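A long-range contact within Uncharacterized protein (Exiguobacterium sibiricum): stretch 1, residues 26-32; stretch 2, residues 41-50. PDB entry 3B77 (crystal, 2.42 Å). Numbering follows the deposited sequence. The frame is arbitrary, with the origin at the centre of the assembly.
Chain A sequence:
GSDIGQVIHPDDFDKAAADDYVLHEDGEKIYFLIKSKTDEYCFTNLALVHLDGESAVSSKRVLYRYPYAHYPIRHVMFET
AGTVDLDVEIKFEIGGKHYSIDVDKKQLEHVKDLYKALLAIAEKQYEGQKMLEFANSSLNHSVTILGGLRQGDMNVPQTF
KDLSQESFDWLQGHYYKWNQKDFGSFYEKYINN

Stretch 1 26-32: DGEKIYF
Stretch 2, residues 41-50: YCFTNLALVH

The contact is a short, bulged antiparallel strand pairing, extended beyond its end by backbone and side-chain bonds from Thr44, the last residue of its strand, and Asn45, which follows it. Residues 30-32 form one strand and residues 41-44 the other; their N-to-C directions differ by 118°, and their axes approach to 4.6 Å. Together the two stretches bury 534 Å².

Two bridges set the register. Ile30 faces Thr44 as a non-hydrogen-bonded antiparallel pair, CA to CA 4.3 Å, and Phe32 faces Phe43 as a hydrogen-bonded pair, CA to CA 5.1 Å. Two residues are advanced on the first strand but one on the second, which defines a beta bulge. Tyr31 is the extra residue: its phi/psi of -110/-16 departs from the extended conformation, whereas Ile30 (-83/127) and Phe32 (-164/129) keep it. The bulge brings two consecutive amides to one carbonyl. Tyr31 N donates to Phe43 O at 2.8 Å, and Phe32 N makes a weak bond to Phe43 O at 3.2 Å with an angle of 135°. The return bond, Phe43 N to Phe32 O, is short and nearly straight, 2.8 Å and 172°.

The bulge breaks the alternation on the first strand: Ile30 and Phe32, two residues apart, point to opposite faces, while Phe43 and Thr44 alternate normally. Ile30 (m, chi2 t) and Thr44 (p) share one face, where Ile30 CG1 also lies 3.7 Å from Cys42 SG, an apolar contact suited to a buried site. Phe32 (t) and Phe43 (m) share the other face; their CB atoms are 4.0 Å apart, so the two aromatic residues meet near their backbones. The end of the Phe32 side chain leads away from the second stretch. Tyr31 (m) starts sideways, but its ring returns, with Tyr31 CE1 3.8 Å from Asn45 CB.

Before the bridges, Lys29 (-129/137) is clasped at both backbone polar atoms by Asn45. Lys29 N donates to Asn45 OD1 at 2.9 Å and 172°, while Asn45 N donates to Lys29 O at 3.3 Å. An asparagine in the p rotamer (chi2 -40°) can thus present a side-chain carbonyl where a strand would offer a backbone one. Lys29 O also receives a CA-H...O contact from Thr44 CA at 3.2 Å. The lysine side chain runs t, t, t and turns p at chi4; its end leads away from the second stretch, and the residue is exposed.

Glu28 (-73/132) reaches inward with chi1 and chi2 both t. Thr44 OG1 donates to Glu28 OE2 at 2.5 Å, a very short bond to a buried carboxylate. The same hydroxyl oxygen accepts from Leu46 N at 3.0 Å and Ala47 N at 2.9 Å, so threonine both holds the turn between strands 41-44 and 47-50 and ties it to the first stretch. Glu28 CB packs 3.6 Å from Leu46 CD1, its aliphatic part matched to leucine (m, chi2 t). Gly27, at phi/psi 72/21, precedes this reach; its positive phi favours glycine.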

ATOM      1  N   ASP A  26     -35.340 -46.085   9.938  1.00 77.46           N
ATOM      2  CA  ASP A  26     -34.045 -45.538  10.356  1.00 78.21           C
ATOM      3  C   ASP A  26     -33.776 -45.675  11.845  1.00 76.87           C
ATOM      4  O   ASP A  26     -32.902 -44.992  12.371  1.00 76.77           O
ATOM      5  CB  ASP A  26     -33.932 -44.067   9.973  1.00 79.56           C
ATOM      6  CG  ASP A  26     -34.199 -43.839   8.513  1.00 81.55           C
ATOM      7  OD1 ASP A  26     -35.376 -43.926   8.116  1.00 85.93           O
ATOM      8  OD2 ASP A  26     -33.234 -43.573   7.770  1.00 83.78           O
ATOM      9  N   GLY A  27     -34.509 -46.568  12.510  1.00 75.76           N
ATOM     10  CA  GLY A  27     -34.323 -46.832  13.931  1.00 74.78           C
ATOM     11  C   GLY A  27     -34.813 -45.725  14.857  1.00 73.51           C
ATOM     12  O   GLY A  27     -34.403 -45.642  16.024  1.00 73.79           O
ATOM     13  N   GLU A  28     -35.700 -44.880  14.349  1.00 70.92           N
ATOM     14  CA  GLU A  28     -36.270 -43.827  15.148  1.00 68.85           C
ATOM     15  C   GLU A  28     -37.266 -44.430  16.150  1.00 69.13           C
ATOM     16  O   GLU A  28     -38.138 -45.227  15.796  1.00 69.01           O
ATOM     17  CB  GLU A  28     -36.950 -42.782  14.270  1.00 67.93           C
ATOM     18  CG  GLU A  28     -37.337 -41.548  15.055  1.00 66.22           C
ATOM     19  CD  GLU A  28     -38.069 -40.546  14.236  1.00 64.64           C
ATOM     20  OE1 GLU A  28     -38.666 -40.953  13.232  1.00 61.74           O
ATOM     21  OE2 GLU A  28     -38.086 -39.348  14.615  1.00 63.63           O
ATOM     22  N   LYS A  29     -37.131 -44.015  17.404  1.00 68.86           N
ATOM     23  CA  LYS A  29     -37.864 -44.605  18.499  1.00 68.84           C
ATOM     24  C   LYS A  29     -38.553 -43.499  19.321  1.00 66.82           C
ATOM     25  O   LYS A  29     -37.968 -42.455  19.573  1.00 66.70           O
ATOM     26  CB  LYS A  29     -36.862 -45.436  19.310  1.00 69.73           C
ATOM     27  CG  LYS A  29     -37.307 -45.848  20.699  1.00 72.95           C
ATOM     28  CD  LYS A  29     -36.359 -46.877  21.324  1.00 74.57           C
ATOM     29  CE  LYS A  29     -36.611 -47.004  22.817  1.00 76.33           C
ATOM     30  NZ  LYS A  29     -38.056 -47.044  23.094  1.00 78.84           N
ATOM     31  N   ILE A  30     -39.808 -43.722  19.713  1.00 65.29           N
ATOM     32  CA  ILE A  30     -40.585 -42.728  20.482  1.00 63.70           C
ATOM     33  C   ILE A  30     -40.247 -42.834  21.949  1.00 63.04           C
ATOM     34  O   ILE A  30     -40.308 -43.915  22.507  1.00 64.12           O
ATOM     35  CB  ILE A  30     -42.099 -42.932  20.371  1.00 63.02           C
ATOM     36  CG1 ILE A  30     -42.563 -42.942  18.913  1.00 63.03           C
ATOM     37  CG2 ILE A  30     -42.822 -41.834  21.106  1.00 63.01           C
ATOM     38  CD1 ILE A  30     -44.043 -43.282  18.722  1.00 62.47           C
ATOM     39  N   TYR A  31     -39.878 -41.715  22.566  1.00 62.92           N
ATOM     40  CA  TYR A  31     -39.530 -41.668  23.988  1.00 61.87           C
ATOM     41  C   TYR A  31     -40.556 -40.940  24.837  1.00 61.67           C
ATOM     42  O   TYR A  31     -40.563 -41.089  26.049  1.00 63.13           O
ATOM     43  CB  TYR A  31     -38.167 -41.020  24.183  1.00 61.46           C
ATOM     44  CG  TYR A  31     -37.015 -41.932  23.845  1.00 61.16           C
ATOM     45  CD1 TYR A  31     -36.522 -41.993  22.558  1.00 60.03           C
ATOM     46  CD2 TYR A  31     -36.422 -42.737  24.818  1.00 60.72           C
ATOM     47  CE1 TYR A  31     -35.479 -42.816  22.227  1.00 60.79           C
ATOM     48  CE2 TYR A  31     -35.373 -43.577  24.494  1.00 61.72           C
ATOM     49  CZ  TYR A  31     -34.907 -43.601  23.187  1.00 62.17           C
ATOM     50  OH  TYR A  31     -33.864 -44.405  22.809  1.00 63.04           O
ATOM     51  N   PHE A  32     -41.437 -40.160  24.226  1.00 61.22           N
ATOM     52  CA  PHE A  32     -42.414 -39.421  25.001  1.00 60.53           C
ATOM     53  C   PHE A  32     -43.509 -38.948  24.080  1.00 61.54           C
ATOM     54  O   PHE A  32     -43.231 -38.369  23.042  1.00 62.64           O
ATOM     55  CB  PHE A  32     -41.745 -38.232  25.667  1.00 60.06           C
ATOM     56  CG  PHE A  32     -42.376 -37.846  26.976  1.00 61.13           C
ATOM     57  CD1 PHE A  32     -43.448 -36.945  27.030  1.00 60.64           C
ATOM     58  CD2 PHE A  32     -41.905 -38.385  28.166  1.00 60.05           C
ATOM     59  CE1 PHE A  32     -44.030 -36.607  28.247  1.00 59.81           C
ATOM     60  CE2 PHE A  32     -42.471 -38.037  29.356  1.00 59.58           C
ATOM     61  CZ  PHE A  32     -43.532 -37.148  29.399  1.00 59.98           C
ATOM     62  N   TYR A  41     -48.009 -34.751  20.266  1.00 63.10           N
ATOM     63  CA  TYR A  41     -46.618 -34.313  20.356  1.00 60.59           C
ATOM     64  C   TYR A  41     -45.727 -35.519  20.616  1.00 59.68           C
ATOM     65  O   TYR A  41     -45.711 -36.060  21.704  1.00 59.39           O
ATOM     66  CB  TYR A  41     -46.459 -33.302  21.487  1.00 59.77           C
ATOM     67  CG  TYR A  41     -47.336 -32.095  21.355  1.00 59.29           C
ATOM     68  CD1 TYR A  41     -46.935 -30.998  20.632  1.00 59.18           C
ATOM     69  CD2 TYR A  41     -48.569 -32.046  21.975  1.00 61.05           C
ATOM     70  CE1 TYR A  41     -47.732 -29.887  20.525  1.00 60.16           C
ATOM     71  CE2 TYR A  41     -49.387 -30.939  21.876  1.00 60.16           C
ATOM     72  CZ  TYR A  41     -48.961 -29.862  21.154  1.00 60.76           C
ATOM     73  OH  TYR A  41     -49.753 -28.754  21.036  1.00 61.84           O
ATOM     74  N   CYS A  42     -44.953 -35.912  19.622  1.00 58.78           N
ATOM     75  CA  CYS A  42     -44.174 -37.140  19.687  1.00 57.98           C
ATOM     76  C   CYS A  42     -42.706 -36.808  19.723  1.00 57.12           C
ATOM     77  O   CYS A  42     -42.196 -36.237  18.781  1.00 57.93           O
ATOM     78  CB  CYS A  42     -44.502 -37.952  18.441  1.00 58.27           C
ATOM     79  SG  CYS A  42     -43.761 -39.542  18.303  1.00 60.07           S
ATOM     80  N   PHE A  43     -42.048 -37.127  20.836  1.00 56.56           N
ATOM     81  CA  PHE A  43     -40.624 -36.855  21.023  1.00 55.11           C
ATOM     82  C   PHE A  43     -39.831 -38.133  20.804  1.00 55.43           C
ATOM     83  O   PHE A  43     -39.933 -39.062  21.584  1.00 54.20           O
ATOM     84  CB  PHE A  43     -40.349 -36.328  22.424  1.00 54.71           C
ATOM     85  CG  PHE A  43     -41.003 -35.004  22.719  1.00 54.73           C
ATOM     86  CD1 PHE A  43     -42.318 -34.951  23.159  1.00 55.00           C
ATOM     87  CD2 PHE A  43     -40.304 -33.827  22.561  1.00 54.02           C
ATOM     88  CE1 PHE A  43     -42.920 -33.729  23.447  1.00 56.45           C
ATOM     89  CE2 PHE A  43     -40.872 -32.625  22.842  1.00 55.87           C
ATOM     90  CZ  PHE A  43     -42.192 -32.560  23.287  1.00 56.38           C
ATOM     91  N   THR A  44     -39.035 -38.154  19.738  1.00 56.36           N
ATOM     92  CA  THR A  44     -38.209 -39.312  19.391  1.00 56.46           C
ATOM     93  C   THR A  44     -36.742 -38.959  19.610  1.00 56.78           C
ATOM     94  O   THR A  44     -36.417 -37.810  19.985  1.00 56.54           O
ATOM     95  CB  THR A  44     -38.377 -39.742  17.899  1.00 56.30           C
ATOM     96  OG1 THR A  44     -37.575 -38.908  17.059  1.00 56.62           O
ATOM     97  CG2 THR A  44     -39.834 -39.679  17.449  1.00 54.49           C
ATOM     98  N   ASN A  45     -35.871 -39.952  19.378  1.00 55.72           N
ATOM     99  CA  ASN A  45     -34.434 -39.749  19.473  1.00 55.49           C
ATOM    100  C   ASN A  45     -33.900 -38.798  18.417  1.00 55.26           C
ATOM    101  O   ASN A  45     -32.878 -38.167  18.625  1.00 56.14           O
ATOM    102  CB  ASN A  45     -33.670 -41.074  19.397  1.00 56.02           C
ATOM    103  CG  ASN A  45     -34.009 -41.870  18.179  1.00 55.81           C
ATOM    104  OD1 ASN A  45     -35.159 -41.927  17.770  1.00 57.99           O
ATOM    105  ND2 ASN A  45     -33.022 -42.491  17.592  1.00 56.18           N
ATOM    106  N   LEU A  46     -34.607 -38.668  17.302  1.00 55.04           N
ATOM    107  CA  LEU A  46     -34.165 -37.824  16.212  1.00 53.81           C
ATOM    108  C   LEU A  46     -34.907 -36.511  16.058  1.00 53.46           C
ATOM    109  O   LEU A  46     -34.332 -35.560  15.516  1.00 55.01           O
ATOM    110  CB  LEU A  46     -34.285 -38.578  14.893  1.00 52.81           C
ATOM    111  CG  LEU A  46     -33.643 -39.955  14.803  1.00 53.89           C
ATOM    112  CD1 LEU A  46     -34.138 -40.647  13.523  1.00 52.72           C
ATOM    113  CD2 LEU A  46     -32.083 -39.954  14.898  1.00 52.37           C
ATOM    114  N   ALA A  47     -36.169 -36.443  16.487  1.00 53.58           N
ATOM    115  CA  ALA A  47     -37.017 -35.279  16.183  1.00 53.27           C
ATOM    116  C   ALA A  47     -38.251 -35.155  17.049  1.00 54.40           C
ATOM    117  O   ALA A  47     -38.601 -36.088  17.802  1.00 55.14           O
ATOM    118  CB  ALA A  47     -37.483 -35.332  14.727  1.00 53.06           C
ATOM    119  N   LEU A  48     -38.878 -33.965  16.939  1.00 54.35           N
ATOM    120  CA  LEU A  48     -40.243 -33.706  17.419  1.00 54.36           C
ATOM    121  C   LEU A  48     -41.209 -33.868  16.194  1.00 55.58           C
ATOM    122  O   LEU A  48     -41.133 -33.144  15.184  1.00 54.38           O
ATOM    123  CB  LEU A  48     -40.404 -32.305  18.048  1.00 53.63           C
ATOM    124  CG  LEU A  48     -41.852 -31.846  18.327  1.00 53.31           C
ATOM    125  CD1 LEU A  48     -42.579 -32.755  19.339  1.00 49.50           C
ATOM    126  CD2 LEU A  48     -41.904 -30.356  18.760  1.00 53.96           C
ATOM    127  N   VAL A  49     -42.101 -34.849  16.306  1.00 56.59           N
ATOM    128  CA  VAL A  49     -43.114 -35.100  15.297  1.00 55.75           C
ATOM    129  C   VAL A  49     -44.386 -34.573  15.933  1.00 56.77           C
ATOM    130  O   VAL A  49     -44.722 -34.945  17.031  1.00 56.74           O
ATOM    131  CB  VAL A  49     -43.183 -36.589  14.938  1.00 56.01           C
ATOM    132  CG1 VAL A  49     -44.311 -36.873  13.979  1.00 54.37           C
ATOM    133  CG2 VAL A  49     -41.857 -37.044  14.360  1.00 52.35           C
ATOM    134  N   HIS A  50     -45.029 -33.632  15.257  1.00 58.35           N
ATOM    135  CA  HIS A  50     -46.195 -32.952  15.772  1.00 59.68           C
ATOM    136  C   HIS A  50     -47.301 -32.969  14.731  1.00 61.19           C
ATOM    137  O   HIS A  50     -47.124 -32.494  13.603  1.00 60.42           O
ATOM    138  CB  HIS A  50     -45.832 -31.515  16.110  1.00 60.60           C
ATOM    139  CG  HIS A  50     -47.002 -30.654  16.458  1.00 61.39           C
ATOM    140  ND1 HIS A  50     -47.097 -29.337  16.059  1.00 62.95           N
ATOM    141  CD2 HIS A  50     -48.129 -30.921  17.159  1.00 62.03           C
ATOM    142  CE1 HIS A  50     -48.228 -28.827  16.515  1.00 63.45           C
ATOM    143  NE2 HIS A  50     -48.876 -29.769  17.177  1.00 62.10           N
TER